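Local structure of trimethylamine-N-oxide reductase (Haemophilus influenzae, 7L5I) at residues 710-724 / 789-801. The protein probably reduces N- or S-oxides such as trimethylamine N-oxide at a molybdenum centre held by two molybdopterin guanine dinucleotide cofactors. Numbering follows the deposited sequence.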
ATOM      1  N   ARG A 710     -19.256 -25.354 -10.900  1.00 27.22           N
ATOM      2  CA  ARG A 710     -20.342 -24.395 -10.770  1.00 22.16           C
ATOM      3  C   ARG A 710     -20.950 -24.009 -12.116  1.00 21.61           C
ATOM      4  O   ARG A 710     -21.753 -23.073 -12.184  1.00 24.05           O
ATOM      5  CB  ARG A 710     -19.827 -23.137 -10.059  1.00 21.19           C
ATOM      6  CG  ARG A 710     -19.360 -23.389  -8.648  1.00 21.48           C
ATOM      7  CD  ARG A 710     -18.422 -22.280  -8.121  1.00 21.30           C
ATOM      8  NE  ARG A 710     -18.235 -22.499  -6.693  1.00 19.39           N
ATOM      9  CZ  ARG A 710     -17.399 -23.391  -6.179  1.00 17.89           C
ATOM     10  NH1 ARG A 710     -16.639 -24.126  -6.983  1.00 20.88           N
ATOM     11  NH2 ARG A 710     -17.329 -23.555  -4.880  1.00 18.37           N
ATOM     12  N   GLY A 711     -20.567 -24.686 -13.191  1.00 21.95           N
ATOM     13  CA  GLY A 711     -21.060 -24.306 -14.504  1.00 25.52           C
ATOM     14  C   GLY A 711     -20.625 -22.936 -14.953  1.00 29.76           C
ATOM     15  O   GLY A 711     -21.345 -22.284 -15.725  1.00 24.71           O
ATOM     16  N   ILE A 712     -19.448 -22.480 -14.514  1.00 23.93           N
ATOM     17  CA  ILE A 712     -18.942 -21.153 -14.847  1.00 22.71           C
ATOM     18  C   ILE A 712     -17.949 -21.275 -15.993  1.00 22.84           C
ATOM     19  O   ILE A 712     -16.994 -22.063 -15.930  1.00 25.74           O
ATOM     20  CB  ILE A 712     -18.300 -20.486 -13.619  1.00 20.68           C
ATOM     21  CG1 ILE A 712     -19.352 -20.190 -12.579  1.00 22.94           C
ATOM     22  CG2 ILE A 712     -17.549 -19.215 -14.055  1.00 22.10           C
ATOM     23  CD1 ILE A 712     -18.788 -19.875 -11.217  1.00 23.44           C
ATOM     24  N   LYS A 713     -18.164 -20.493 -17.041  1.00 22.81           N
ATOM     25  CA  LYS A 713     -17.251 -20.432 -18.168  1.00 27.18           C
ATOM     26  C   LYS A 713     -16.551 -19.079 -18.185  1.00 27.15           C
ATOM     27  O   LYS A 713     -17.048 -18.090 -17.641  1.00 24.37           O
ATOM     28  CB  LYS A 713     -17.988 -20.662 -19.489  1.00 38.56           C
ATOM     29  CG  LYS A 713     -17.070 -20.978 -20.669  1.00 65.26           C
ATOM     30  CD  LYS A 713     -16.395 -22.353 -20.554  1.00 74.82           C
ATOM     31  CE  LYS A 713     -15.060 -22.402 -21.312  1.00 73.28           C
ATOM     32  NZ  LYS A 713     -13.924 -21.747 -20.584  1.00 55.19           N
ATOM     33  N   ASP A 714     -15.384 -19.058 -18.815  1.00 26.33           N
ATOM     34  CA  ASP A 714     -14.617 -17.832 -18.921  1.00 26.49           C
ATOM     35  C   ASP A 714     -15.479 -16.720 -19.501  1.00 28.89           C
ATOM     36  O   ASP A 714     -16.152 -16.902 -20.518  1.00 24.91           O
ATOM     37  CB  ASP A 714     -13.391 -18.072 -19.799  1.00 30.49           C
ATOM     38  CG  ASP A 714     -12.413 -16.943 -19.717  1.00 35.94           C
ATOM     39  OD1 ASP A 714     -11.729 -16.834 -18.678  1.00 34.38           O
ATOM     40  OD2 ASP A 714     -12.347 -16.146 -20.679  1.00 40.75           O
ATOM     41  N   GLY A 715     -15.482 -15.570 -18.836  1.00 28.03           N
ATOM     42  CA  GLY A 715     -16.252 -14.444 -19.268  1.00 19.89           C
ATOM     43  C   GLY A 715     -17.598 -14.285 -18.589  1.00 23.72           C
ATOM     44  O   GLY A 715     -18.190 -13.207 -18.677  1.00 27.53           O
ATOM     45  N   ASP A 716     -18.086 -15.319 -17.910  1.00 24.79           N
ATOM     46  CA  ASP A 716     -19.360 -15.233 -17.215  1.00 22.19           C
ATOM     47  C   ASP A 716     -19.302 -14.241 -16.051  1.00 22.39           C
ATOM     48  O   ASP A 716     -18.304 -14.147 -15.338  1.00 22.03           O
ATOM     49  CB  ASP A 716     -19.749 -16.588 -16.635  1.00 23.86           C
ATOM     50  CG  ASP A 716     -20.223 -17.567 -17.693  1.00 35.59           C
ATOM     51  OD1 ASP A 716     -20.371 -17.165 -18.870  1.00 34.98           O
ATOM     52  OD2 ASP A 716     -20.452 -18.744 -17.329  1.00 33.03           O
ATOM     53  N   ILE A 717     -20.425 -13.538 -15.827  1.00 22.33           N
ATOM     54  CA  ILE A 717     -20.582 -12.807 -14.582  1.00 18.19           C
ATOM     55  C   ILE A 717     -20.862 -13.798 -13.463  1.00 21.86           C
ATOM     56  O   ILE A 717     -21.599 -14.782 -13.641  1.00 18.50           O
ATOM     57  CB  ILE A 717     -21.692 -11.758 -14.701  1.00 20.19           C
ATOM     58  CG1 ILE A 717     -21.307 -10.718 -15.757  1.00 25.61           C
ATOM     59  CG2 ILE A 717     -21.899 -11.039 -13.372  1.00 21.69           C
ATOM     60  CD1 ILE A 717     -22.415  -9.755 -16.109  1.00 31.85           C
ATOM     61  N   VAL A 718     -20.207 -13.591 -12.332  1.00 17.09           N
ATOM     62  CA  VAL A 718     -20.384 -14.428 -11.157  1.00 15.45           C
ATOM     63  C   VAL A 718     -20.675 -13.543  -9.963  1.00 20.19           C
ATOM     64  O   VAL A 718     -20.304 -12.358  -9.935  1.00 19.35           O
ATOM     65  CB  VAL A 718     -19.177 -15.330 -10.866  1.00 18.21           C
ATOM     66  CG1 VAL A 718     -18.825 -16.163 -12.077  1.00 21.77           C
ATOM     67  CG2 VAL A 718     -17.961 -14.502 -10.443  1.00 19.66           C
ATOM     68  N   ARG A 719     -21.361 -14.121  -8.985  1.00 17.29           N
ATOM     69  CA  ARG A 719     -21.549 -13.522  -7.678  1.00 16.86           C
ATOM     70  C   ARG A 719     -20.618 -14.199  -6.678  1.00 21.66           C
ATOM     71  O   ARG A 719     -20.604 -15.433  -6.559  1.00 19.72           O
ATOM     72  CB  ARG A 719     -23.001 -13.639  -7.213  1.00 20.52           C
ATOM     73  CG  ARG A 719     -23.307 -12.799  -5.992  1.00 20.60           C
ATOM     74  CD  ARG A 719     -24.800 -12.813  -5.633  1.00 30.91           C
ATOM     75  NE  ARG A 719     -25.159 -14.115  -5.080  1.00 34.12           N
ATOM     76  CZ  ARG A 719     -25.215 -14.409  -3.779  1.00 39.08           C
ATOM     77  NH1 ARG A 719     -24.971 -13.489  -2.856  1.00 42.52           N
ATOM     78  NH2 ARG A 719     -25.526 -15.639  -3.395  1.00 41.54           N
ATOM     79  N   ILE A 720     -19.819 -13.386  -5.985  1.00 17.27           N
ATOM     80  CA  ILE A 720     -18.939 -13.841  -4.918  1.00 16.68           C
ATOM     81  C   ILE A 720     -19.546 -13.362  -3.607  1.00 18.75           C
ATOM     82  O   ILE A 720     -19.961 -12.197  -3.501  1.00 17.90           O
ATOM     83  CB  ILE A 720     -17.512 -13.295  -5.085  1.00 14.02           C
ATOM     84  CG1 ILE A 720     -16.996 -13.466  -6.497  1.00 16.41           C
ATOM     85  CG2 ILE A 720     -16.578 -13.965  -4.101  1.00 15.37           C
ATOM     86  CD1 ILE A 720     -15.687 -12.712  -6.732  1.00 18.09           C
ATOM     87  N   HIS A 721     -19.605 -14.238  -2.602  1.00 16.15           N
ATOM     88  CA  HIS A 721     -20.129 -13.774  -1.331  1.00 18.84           C
ATOM     89  C   HIS A 721     -19.423 -14.411  -0.149  1.00 17.84           C
ATOM     90  O   HIS A 721     -18.871 -15.507  -0.227  1.00 18.61           O
ATOM     91  CB  HIS A 721     -21.647 -13.978  -1.200  1.00 25.86           C
ATOM     92  CG  HIS A 721     -22.123 -15.369  -1.504  1.00 26.06           C
ATOM     93  ND1 HIS A 721     -22.615 -16.208  -0.532  1.00 32.14           N
ATOM     94  CD2 HIS A 721     -22.228 -16.044  -2.674  1.00 28.34           C
ATOM     95  CE1 HIS A 721     -22.992 -17.348  -1.085  1.00 34.64           C
ATOM     96  NE2 HIS A 721     -22.767 -17.274  -2.386  1.00 32.87           N
ATOM     97  N   SER A 722     -19.393 -13.639   0.935  1.00 14.84           N
ATOM     98  CA  SER A 722     -18.814 -14.007   2.210  1.00 15.87           C
ATOM     99  C   SER A 722     -19.823 -13.681   3.287  1.00 17.16           C
ATOM    100  O   SER A 722     -20.903 -13.136   3.021  1.00 18.62           O
ATOM    101  CB  SER A 722     -17.499 -13.267   2.467  1.00 18.59           C
ATOM    102  OG  SER A 722     -17.753 -11.908   2.766  1.00 16.48           O
ATOM    103  N   LYS A 723     -19.452 -13.949   4.539  1.00 15.83           N
ATOM    104  CA  LYS A 723     -20.333 -13.527   5.621  1.00 17.83           C
ATOM    105  C   LYS A 723     -20.495 -12.015   5.668  1.00 19.60           C
ATOM    106  O   LYS A 723     -21.477 -11.527   6.227  1.00 21.89           O
ATOM    107  CB  LYS A 723     -19.805 -14.003   6.965  1.00 20.39           C
ATOM    108  CG  LYS A 723     -19.734 -15.503   7.100  1.00 28.76           C
ATOM    109  CD  LYS A 723     -19.787 -15.899   8.570  1.00 39.93           C
ATOM    110  CE  LYS A 723     -19.390 -17.355   8.771  1.00 46.13           C
ATOM    111  NZ  LYS A 723     -18.872 -17.598  10.149  1.00 54.91           N
ATOM    112  N   ARG A 724     -19.561 -11.264   5.081  1.00 15.93           N
ATOM    113  CA  ARG A 724     -19.639  -9.816   5.168  1.00 15.28           C
ATOM    114  C   ARG A 724     -20.451  -9.176   4.054  1.00 15.58           C
ATOM    115  O   ARG A 724     -20.992  -8.074   4.251  1.00 21.22           O
ATOM    116  CB  ARG A 724     -18.215  -9.203   5.134  1.00 17.26           C
ATOM    117  CG  ARG A 724     -17.500  -9.129   6.478  1.00 18.03           C
ATOM    118  CD  ARG A 724     -17.092 -10.510   6.994  1.00 18.62           C
ATOM    119  NE  ARG A 724     -16.241 -11.201   6.030  1.00 17.13           N
ATOM    120  CZ  ARG A 724     -15.791 -12.444   6.168  1.00 20.83           C
ATOM    121  NH1 ARG A 724     -16.129 -13.172   7.236  1.00 18.87           N
ATOM    122  NH2 ARG A 724     -15.016 -12.947   5.211  1.00 16.85           N
ATOM    123  N   CYS A 789      -9.529 -15.100   4.259  1.00 17.36           N
ATOM    124  CA  CYS A 789     -10.938 -14.903   3.937  1.00 17.18           C
ATOM    125  C   CYS A 789     -11.452 -16.090   3.133  1.00 16.93           C
ATOM    126  O   CYS A 789     -10.741 -16.601   2.267  1.00 14.74           O
ATOM    127  CB  CYS A 789     -11.064 -13.584   3.152  1.00 20.80           C
ATOM    128  SG  CYS A 789     -12.698 -13.061   2.733  1.00 20.65           S
ATOM    129  N   ILE A 790     -12.681 -16.543   3.435  1.00 15.94           N
ATOM    130  CA  ILE A 790     -13.319 -17.593   2.649  1.00 13.86           C
ATOM    131  C   ILE A 790     -14.655 -17.112   2.087  1.00 15.14           C
ATOM    132  O   ILE A 790     -15.329 -16.257   2.677  1.00 15.51           O
ATOM    133  CB  ILE A 790     -13.512 -18.893   3.460  1.00 14.56           C
ATOM    134  CG1 ILE A 790     -14.414 -18.673   4.662  1.00 18.86           C
ATOM    135  CG2 ILE A 790     -12.170 -19.459   3.870  1.00 16.18           C
ATOM    136  CD1 ILE A 790     -14.636 -19.965   5.475  1.00 18.93           C
ATOM    137  N   VAL A 791     -14.998 -17.650   0.905  1.00 14.01           N
ATOM    138  CA  VAL A 791     -16.083 -17.165   0.062  1.00 13.99           C
ATOM    139  C   VAL A 791     -16.758 -18.336  -0.648  1.00 15.46           C
ATOM    140  O   VAL A 791     -16.223 -19.437  -0.722  1.00 17.52           O
ATOM    141  CB  VAL A 791     -15.617 -16.161  -1.013  1.00 14.03           C
ATOM    142  CG1 VAL A 791     -14.908 -14.937  -0.379  1.00 17.17           C
ATOM    143  CG2 VAL A 791     -14.696 -16.831  -2.036  1.00 17.73           C
ATOM    144  N   GLN A 792     -17.914 -18.044  -1.242  1.00 14.71           N
ATOM    145  CA  GLN A 792     -18.580 -18.909  -2.214  1.00 14.69           C
ATOM    146  C   GLN A 792     -18.746 -18.129  -3.505  1.00 20.16           C
ATOM    147  O   GLN A 792     -18.816 -16.896  -3.490  1.00 18.89           O
ATOM    148  CB  GLN A 792     -19.935 -19.370  -1.685  1.00 19.54           C
ATOM    149  CG  GLN A 792     -20.742 -20.239  -2.660  1.00 19.88           C
ATOM    150  CD  GLN A 792     -20.042 -21.548  -3.006  1.00 21.80           C
ATOM    151  OE1 GLN A 792     -19.055 -21.566  -3.728  1.00 17.99           O
ATOM    152  NE2 GLN A 792     -20.591 -22.655  -2.506  1.00 22.52           N
ATOM    153  N   ILE A 793     -18.776 -18.846  -4.620  1.00 15.63           N
ATOM    154  CA  ILE A 793     -19.021 -18.262  -5.932  1.00 16.49           C
ATOM    155  C   ILE A 793     -20.136 -19.045  -6.616  1.00 21.01           C
ATOM    156  O   ILE A 793     -20.234 -20.269  -6.472  1.00 19.25           O
ATOM    157  CB  ILE A 793     -17.759 -18.250  -6.798  1.00 16.31           C
ATOM    158  CG1 ILE A 793     -16.665 -17.431  -6.101  1.00 19.64           C
ATOM    159  CG2 ILE A 793     -18.029 -17.682  -8.172  1.00 23.04           C
ATOM    160  CD1 ILE A 793     -15.539 -17.072  -7.028  1.00 23.69           C
ATOM    161  N   GLU A 794     -20.990 -18.320  -7.331  1.00 20.80           N
ATOM    162  CA  GLU A 794     -22.019 -18.907  -8.183  1.00 19.91           C
ATOM    163  C   GLU A 794     -22.156 -18.082  -9.458  1.00 22.36           C
ATOM    164  O   GLU A 794     -21.854 -16.882  -9.489  1.00 20.85           O
ATOM    165  CB  GLU A 794     -23.361 -18.955  -7.453  1.00 23.82           C
ATOM    166  CG  GLU A 794     -23.906 -17.552  -7.225  1.00 32.12           C
ATOM    167  CD  GLU A 794     -25.063 -17.505  -6.268  1.00 50.04           C
ATOM    168  OE1 GLU A 794     -25.270 -18.502  -5.545  1.00 58.72           O
ATOM    169  OE2 GLU A 794     -25.767 -16.467  -6.239  1.00 43.59           O
ATOM    170  N   LYS A 795     -22.601 -18.734 -10.523  1.00 20.27           N
ATOM    171  CA  LYS A 795     -22.875 -18.020 -11.760  1.00 18.53           C
ATOM    172  C   LYS A 795     -24.039 -17.058 -11.561  1.00 22.19           C
ATOM    173  O   LYS A 795     -25.032 -17.389 -10.909  1.00 22.89           O
ATOM    174  CB  LYS A 795     -23.188 -19.014 -12.883  1.00 23.37           C
ATOM    175  CG  LYS A 795     -23.324 -18.376 -14.234  1.00 23.53           C
ATOM    176  CD  LYS A 795     -23.803 -19.373 -15.291  1.00 30.07           C
ATOM    177  CE  LYS A 795     -23.882 -18.702 -16.661  1.00 37.08           C
ATOM    178  NZ  LYS A 795     -24.469 -19.598 -17.688  1.00 51.54           N
ATOM    179  N   PHE A 796     -23.887 -15.839 -12.088  1.00 20.05           N
ATOM    180  CA  PHE A 796     -24.964 -14.860 -12.044  1.00 24.15           C
ATOM    181  C   PHE A 796     -25.891 -15.106 -13.220  1.00 24.90           C
ATOM    182  O   PHE A 796     -25.437 -15.196 -14.367  1.00 24.03           O
ATOM    183  CB  PHE A 796     -24.405 -13.435 -12.093  1.00 24.71           C
ATOM    184  CG  PHE A 796     -25.471 -12.369 -12.092  1.00 22.00           C
ATOM    185  CD1 PHE A 796     -25.981 -11.878 -10.902  1.00 27.08           C
ATOM    186  CD2 PHE A 796     -25.965 -11.863 -13.284  1.00 25.98           C
ATOM    187  CE1 PHE A 796     -26.974 -10.901 -10.903  1.00 24.54           C
ATOM    188  CE2 PHE A 796     -26.957 -10.884 -13.288  1.00 27.07           C
ATOM    189  CZ  PHE A 796     -27.458 -10.408 -12.093  1.00 22.91           C
ATOM    190  N   ILE A 797     -27.184 -15.235 -12.944  1.00 27.21           N
ATOM    191  CA  ILE A 797     -28.168 -15.634 -13.952  1.00 28.94           C
ATOM    192  C   ILE A 797     -28.941 -14.395 -14.381  1.00 30.69           C
ATOM    193  O   ILE A 797     -29.506 -13.685 -13.538  1.00 25.20           O
ATOM    194  CB  ILE A 797     -29.112 -16.723 -13.414  1.00 34.33           C
ATOM    195  CG1 ILE A 797     -28.310 -17.942 -12.939  1.00 28.66           C
ATOM    196  CG2 ILE A 797     -30.151 -17.125 -14.479  1.00 35.87           C
ATOM    197  CD1 ILE A 797     -27.437 -18.545 -13.984  1.00 32.52           C
ATOM    198  N   GLY A 798     -28.922 -14.106 -15.680  1.00 28.94           N
ATOM    199  CA  GLY A 798     -29.764 -13.075 -16.254  1.00 35.83           C
ATOM    200  C   GLY A 798     -29.051 -11.765 -16.551  1.00 31.78           C
ATOM    201  O   GLY A 798     -27.824 -11.652 -16.542  1.00 32.72           O
ATOM    202  N   VAL A 799     -29.894 -10.757 -16.838  1.00 32.93           N
ATOM    203  CA  VAL A 799     -29.442  -9.401 -17.111  1.00 31.28           C
ATOM    204  C   VAL A 799     -28.661  -8.862 -15.928  1.00 25.91           C
ATOM    205  O   VAL A 799     -29.158  -8.834 -14.798  1.00 26.48           O
ATOM    206  CB  VAL A 799     -30.674  -8.508 -17.388  1.00 34.79           C
ATOM    207  CG1 VAL A 799     -30.270  -7.088 -17.732  1.00 32.58           C
ATOM    208  CG2 VAL A 799     -31.553  -9.126 -18.475  1.00 41.41           C
ATOM    209  N   ALA A 800     -27.423  -8.392 -16.190  1.00 31.58           N
ATOM    210  CA  ALA A 800     -26.598  -7.874 -15.103  1.00 26.07           C
ATOM    211  C   ALA A 800     -26.752  -6.362 -14.974  1.00 23.33           C
ATOM    212  O   ALA A 800     -26.972  -5.663 -15.971  1.00 26.38           O
ATOM    213  CB  ALA A 800     -25.133  -8.223 -15.343  1.00 30.13           C
ATOM    214  N   PRO A 801     -26.647  -5.813 -13.764  1.00 18.16           N
ATOM    215  CA  PRO A 801     -26.856  -4.376 -13.596  1.00 19.52           C
ATOM    216  C   PRO A 801     -25.694  -3.538 -14.109  1.00 24.35           C
ATOM    217  O   PRO A 801     -24.529  -3.914 -14.013  1.00 24.01           O
ATOM    218  CB  PRO A 801     -27.008  -4.216 -12.075  1.00 19.43           C
ATOM    219  CG  PRO A 801     -26.281  -5.351 -11.517  1.00 20.64           C
ATOM    220  CD  PRO A 801     -26.468  -6.496 -12.474  1.00 19.85           C
TER
HETATM  221  O   HOH W   1     -23.152 -21.572 -10.318  1.00 21.03           O
HETATM  222  O   HOH W   2     -23.153 -15.400 -15.880  1.00 30.06           O
HETATM  223  O   HOH W   3     -24.023 -19.307  -3.559  1.00 41.02           O
HETATM  224  O   HOH W   4     -17.200 -15.893   4.697  1.00 20.11           O
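Ile793 fills the apolar centre of this strand pair: its CG2 packs against Val718 CB at 3.8 Å and is met from a roughly perpendicular direction by Ile712 CD1, while its CD1 lies against CG1 of Ile720. CG2 of Ile720 then turns to Val791. Leu668 of the adjacent strand 668-671, and Val700 and Ile702 of strand 699-702, add apolar contacts to this cluster. Strands 717-721 and 790-795 run antiparallel at 156°, side by side in the mixed beta-sheet of the molybdopterin dinucleotide binding domain, where strand 726-733 flanks 717-721 and strand 668-671 flanks 790-795. Paired backbone bonds join Arg719 with Glu794 and His721 with Gln792, and Phe796 N extends the pairing to Ile717 O. On the other face, Gln792 CB sits over the His721 ring, a CH-pi contact 3.9 Å from the centroid. Arg719 and Glu794 run alongside each other; a bend at chi3 (72°) turns the guanidinium to the carboxylate. Arg719 NE reaches Glu794 OE2 at 2.7 Å in a salt bridge, and Arg719 NH2 joins it from the same face of the carboxylate. The two planes are 62° apart. Gln726 takes Arg719 NH1. A water links Glu794 OE1 to His721 NE2. Gln792 OE1 is gripped by three N-H groups: Arg710 NH2, in the amide plane at 2.9 Å, Arg710 NE from above that plane, and its neighbour's backbone, Ile793 N. At the strand ends, Arg724 NH2 approaches Cys789 SG at 3.4 Å, and Arg724 NH1 forms a salt bridge with Glu657. The extended Lys795 chain passes Asp716, leaving Lys795 NZ 4.1 Å from Asp716 OD2, beyond a salt bridge.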